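Local structure of uncharacterized protein AsbF (Bacillus anthracis, 3DX5) at residues I169-H175 with I194-K200. The protein catalyses the manganese-dependent dehydration of 3-dehydroshikimate to 3,4-dihydroxybenzoate, a step in the biosynthesis of the siderophore petrobactin. Sequence-based numbering, arbitrary orientation.
Sequences INLDFLH and IQHYHFK. With MN (manganese (II) ion), chain B; DHB (3,4-dihydroxybenzoic acid), chain D.
Asp172 and His198, paired on neighbouring parallel strands, illustrate how a TIM barrel builds its active site at the C-terminal ends of its strands. Asp172 OD2 and His198 ND1 bind manganese at 2.1 and 2.3 Å, and Glu142 and Glu253 bind it as well. O3 of the bound product, 3,4-dihydroxybenzoate, also coordinates the manganese, and it accepts a hydrogen bond from Lys200 NZ (2.8 Å). That ammonium, swung back by a bend at the end of its chain (chi4 -64°), forms a salt bridge with Asp172 OD1, its hydrogen bond there weak, and a further hydrogen bond to Glu253. His175 NE2 shares a hydrogen bond with the product's O4 (2.8 Å), while Glu178 takes its ND1. Asn170 stands its amide edge-on over one face of the His198 imidazole, ND2 lying over the ring centre, 3.1 Å above the plane; with ND1 on the metal, His198 NE2 is hydrogen-bonded to Glu33.

Between the backbones, Gln195 N donates to Ile169 O, Leu171 N to His196 O and His198 N to Leu171 O, the register slipping by one residue at a beta bulge. Where the strands part, a water takes over: it donates to Asp172 OD1 (2.7 Å) and His198 O and accepts from Leu174 N and Lys200 N, tying the helix start to the strand.

On the barrel's outer side, Phe173 CE2 meets Tyr197 CD1 at 3.6 Å and the rim of Phe199, an aromatic cluster packed against helices 183-190 and 236-243. Strand 167-172 continues the sheet to strand 138-142, and strand 194-202 continues it to strand 249-252.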
loop_
_atom_site.group_PDB
_atom_site.type_symbol
_atom_site.label_atom_id
_atom_site.label_comp_id
_atom_site.label_asym_id
_atom_site.label_seq_id
_atom_site.Cartn_x
_atom_site.Cartn_y
_atom_site.Cartn_z
ATOM N N ILE A 169 -21.100 5.475 13.342
ATOM C CA ILE A 169 -20.897 5.548 11.883
ATOM C C ILE A 169 -19.797 6.576 11.527
ATOM O O ILE A 169 -19.779 7.719 12.045
ATOM C CB ILE A 169 -22.222 5.982 11.153
ATOM C CG1 ILE A 169 -23.355 4.921 11.341
ATOM C CG2 ILE A 169 -21.994 6.273 9.621
ATOM C CD1 ILE A 169 -23.092 3.567 10.641
ATOM N N ASN A 170 -18.942 6.181 10.583
ATOM C CA ASN A 170 -18.092 7.099 9.850
ATOM C C ASN A 170 -18.778 7.353 8.506
ATOM O O ASN A 170 -18.815 6.449 7.634
ATOM C CB ASN A 170 -16.689 6.509 9.591
ATOM C CG ASN A 170 -15.789 7.506 8.862
ATOM O OD1 ASN A 170 -15.962 8.710 9.007
ATOM N ND2 ASN A 170 -14.901 7.015 8.031
ATOM N N LEU A 171 -19.318 8.567 8.325
ATOM C CA LEU A 171 -20.154 8.853 7.142
ATOM C C LEU A 171 -19.256 9.306 5.978
ATOM O O LEU A 171 -18.669 10.390 6.019
ATOM C CB LEU A 171 -21.213 9.912 7.465
ATOM C CG LEU A 171 -22.204 10.232 6.338
ATOM C CD1 LEU A 171 -22.762 9.000 5.696
ATOM C CD2 LEU A 171 -23.339 11.047 6.917
ATOM N N ASP A 172 -19.152 8.468 4.946
ATOM C CA ASP A 172 -18.296 8.772 3.781
ATOM C C ASP A 172 -19.275 9.201 2.677
ATOM O O ASP A 172 -19.939 8.373 2.050
ATOM C CB ASP A 172 -17.475 7.521 3.435
ATOM C CG ASP A 172 -16.459 7.747 2.315
ATOM O OD1 ASP A 172 -16.750 8.455 1.328
ATOM O OD2 ASP A 172 -15.363 7.166 2.416
ATOM N N PHE A 173 -19.409 10.517 2.495
ATOM C CA PHE A 173 -20.418 11.086 1.612
ATOM C C PHE A 173 -20.329 10.664 0.148
ATOM O O PHE A 173 -21.367 10.443 -0.485
ATOM C CB PHE A 173 -20.408 12.620 1.715
ATOM C CG PHE A 173 -21.000 13.126 2.994
ATOM C CD1 PHE A 173 -22.385 13.120 3.184
ATOM C CD2 PHE A 173 -20.168 13.563 4.028
ATOM C CE1 PHE A 173 -22.940 13.599 4.379
ATOM C CE2 PHE A 173 -20.711 14.042 5.209
ATOM C CZ PHE A 173 -22.088 14.065 5.394
ATOM N N LEU A 174 -19.126 10.577 -0.391
ATOM C CA LEU A 174 -18.946 10.036 -1.733
ATOM C C LEU A 174 -19.647 8.669 -1.894
ATOM O O LEU A 174 -20.407 8.457 -2.837
ATOM C CB LEU A 174 -17.435 9.896 -2.064
ATOM C CG LEU A 174 -17.029 9.457 -3.496
ATOM C CD1 LEU A 174 -17.263 7.930 -3.675
ATOM C CD2 LEU A 174 -17.759 10.283 -4.536
ATOM N N HIS A 175 -19.375 7.736 -0.982
ATOM C CA HIS A 175 -19.958 6.422 -1.098
ATOM C C HIS A 175 -21.446 6.411 -0.883
ATOM O O HIS A 175 -22.147 5.594 -1.466
ATOM C CB HIS A 175 -19.242 5.413 -0.194
ATOM C CG HIS A 175 -17.829 5.174 -0.630
ATOM N ND1 HIS A 175 -17.514 4.826 -1.929
ATOM C CD2 HIS A 175 -16.652 5.305 0.026
ATOM C CE1 HIS A 175 -16.199 4.710 -2.041
ATOM N NE2 HIS A 175 -15.652 4.994 -0.871
ATOM N N ILE A 194 -23.595 9.190 14.032
ATOM C CA ILE A 194 -22.376 9.667 13.356
ATOM C C ILE A 194 -21.328 10.162 14.365
ATOM O O ILE A 194 -21.671 10.918 15.274
ATOM C CB ILE A 194 -22.712 10.806 12.377
ATOM C CG1 ILE A 194 -23.486 10.248 11.171
ATOM C CG2 ILE A 194 -21.411 11.619 11.915
ATOM C CD1 ILE A 194 -24.106 11.367 10.400
ATOM N N GLN A 195 -20.062 9.775 14.190
ATOM C CA GLN A 195 -18.988 10.339 15.030
ATOM C C GLN A 195 -17.846 10.942 14.215
ATOM O O GLN A 195 -16.946 11.582 14.779
ATOM C CB GLN A 195 -18.433 9.287 15.986
ATOM C CG GLN A 195 -19.460 8.762 16.975
ATOM C CD GLN A 195 -19.607 9.634 18.199
ATOM O OE1 GLN A 195 -20.150 10.739 18.141
ATOM N NE2 GLN A 195 -19.129 9.129 19.336
ATOM N N HIS A 196 -17.877 10.733 12.896
ATOM C CA HIS A 196 -16.758 11.131 12.020
ATOM C C HIS A 196 -17.247 11.198 10.580
ATOM O O HIS A 196 -18.240 10.531 10.212
ATOM C CB HIS A 196 -15.589 10.110 12.137
ATOM C CG HIS A 196 -14.206 10.694 11.973
ATOM N ND1 HIS A 196 -13.694 11.097 10.756
ATOM C CD2 HIS A 196 -13.201 10.856 12.864
ATOM C CE1 HIS A 196 -12.447 11.510 10.909
ATOM N NE2 HIS A 196 -12.123 11.369 12.183
ATOM N N TYR A 197 -16.586 12.009 9.762
ATOM C CA TYR A 197 -16.875 12.013 8.304
ATOM C C TYR A 197 -15.613 11.743 7.487
ATOM O O TYR A 197 -14.512 12.000 7.946
ATOM C CB TYR A 197 -17.422 13.360 7.807
ATOM C CG TYR A 197 -18.474 13.957 8.695
ATOM C CD1 TYR A 197 -19.801 13.538 8.608
ATOM C CD2 TYR A 197 -18.140 14.959 9.639
ATOM C CE1 TYR A 197 -20.780 14.080 9.435
ATOM C CE2 TYR A 197 -19.112 15.523 10.449
ATOM C CZ TYR A 197 -20.430 15.061 10.343
ATOM O OH TYR A 197 -21.416 15.607 11.145
ATOM N N HIS A 198 -15.814 11.272 6.261
ATOM C CA HIS A 198 -14.809 11.267 5.191
ATOM C C HIS A 198 -15.341 12.129 4.073
ATOM O O HIS A 198 -16.495 11.951 3.660
ATOM C CB HIS A 198 -14.593 9.832 4.658
ATOM C CG HIS A 198 -13.620 9.034 5.467
ATOM N ND1 HIS A 198 -13.228 7.750 5.123
ATOM C CD2 HIS A 198 -12.950 9.346 6.604
ATOM C CE1 HIS A 198 -12.347 7.316 6.009
ATOM N NE2 HIS A 198 -12.164 8.265 6.920
ATOM N N PHE A 199 -14.507 13.031 3.566
ATOM C CA PHE A 199 -14.856 13.900 2.456
ATOM C C PHE A 199 -13.929 13.566 1.278
ATOM O O PHE A 199 -12.712 13.769 1.369
ATOM C CB PHE A 199 -14.573 15.376 2.814
ATOM C CG PHE A 199 -15.607 16.049 3.725
ATOM C CD1 PHE A 199 -16.647 15.338 4.318
ATOM C CD2 PHE A 199 -15.469 17.396 4.038
ATOM C CE1 PHE A 199 -17.567 15.978 5.166
ATOM C CE2 PHE A 199 -16.379 18.054 4.877
ATOM C CZ PHE A 199 -17.438 17.339 5.443
ATOM N N LYS A 200 -14.476 13.085 0.167
ATOM C CA LYS A 200 -13.677 12.998 -1.063
ATOM C C LYS A 200 -14.655 13.172 -2.219
ATOM O O LYS A 200 -15.873 13.102 -2.014
ATOM C CB LYS A 200 -12.850 11.678 -1.145
ATOM C CG LYS A 200 -13.679 10.350 -1.079
ATOM C CD LYS A 200 -12.740 9.135 -1.281
ATOM C CE LYS A 200 -13.501 7.791 -1.286
ATOM N NZ LYS A 200 -14.157 7.496 0.039
HETATM MN MN MN B . -13.543 6.452 3.280
HETATM C C1 DHB D . -10.497 2.846 2.120
HETATM C C2 DHB D . -11.449 3.828 2.379
HETATM C C3 DHB D . -12.261 4.315 1.350
HETATM O O3 DHB D . -13.222 5.276 1.527
HETATM C C4 DHB D . -12.105 3.746 0.009
HETATM O O4 DHB D . -12.914 4.235 -0.957
HETATM C C5 DHB D . -11.170 2.743 -0.231
HETATM C C6 DHB D . -10.367 2.305 0.838
HETATM C C DHB D . -9.617 2.357 3.259
HETATM O O1 DHB D . -8.777 1.460 3.132
HETATM O O2 DHB D . -9.724 2.926 4.457
HETATM O O HOH W 1 -16.564 11.085 0.968
#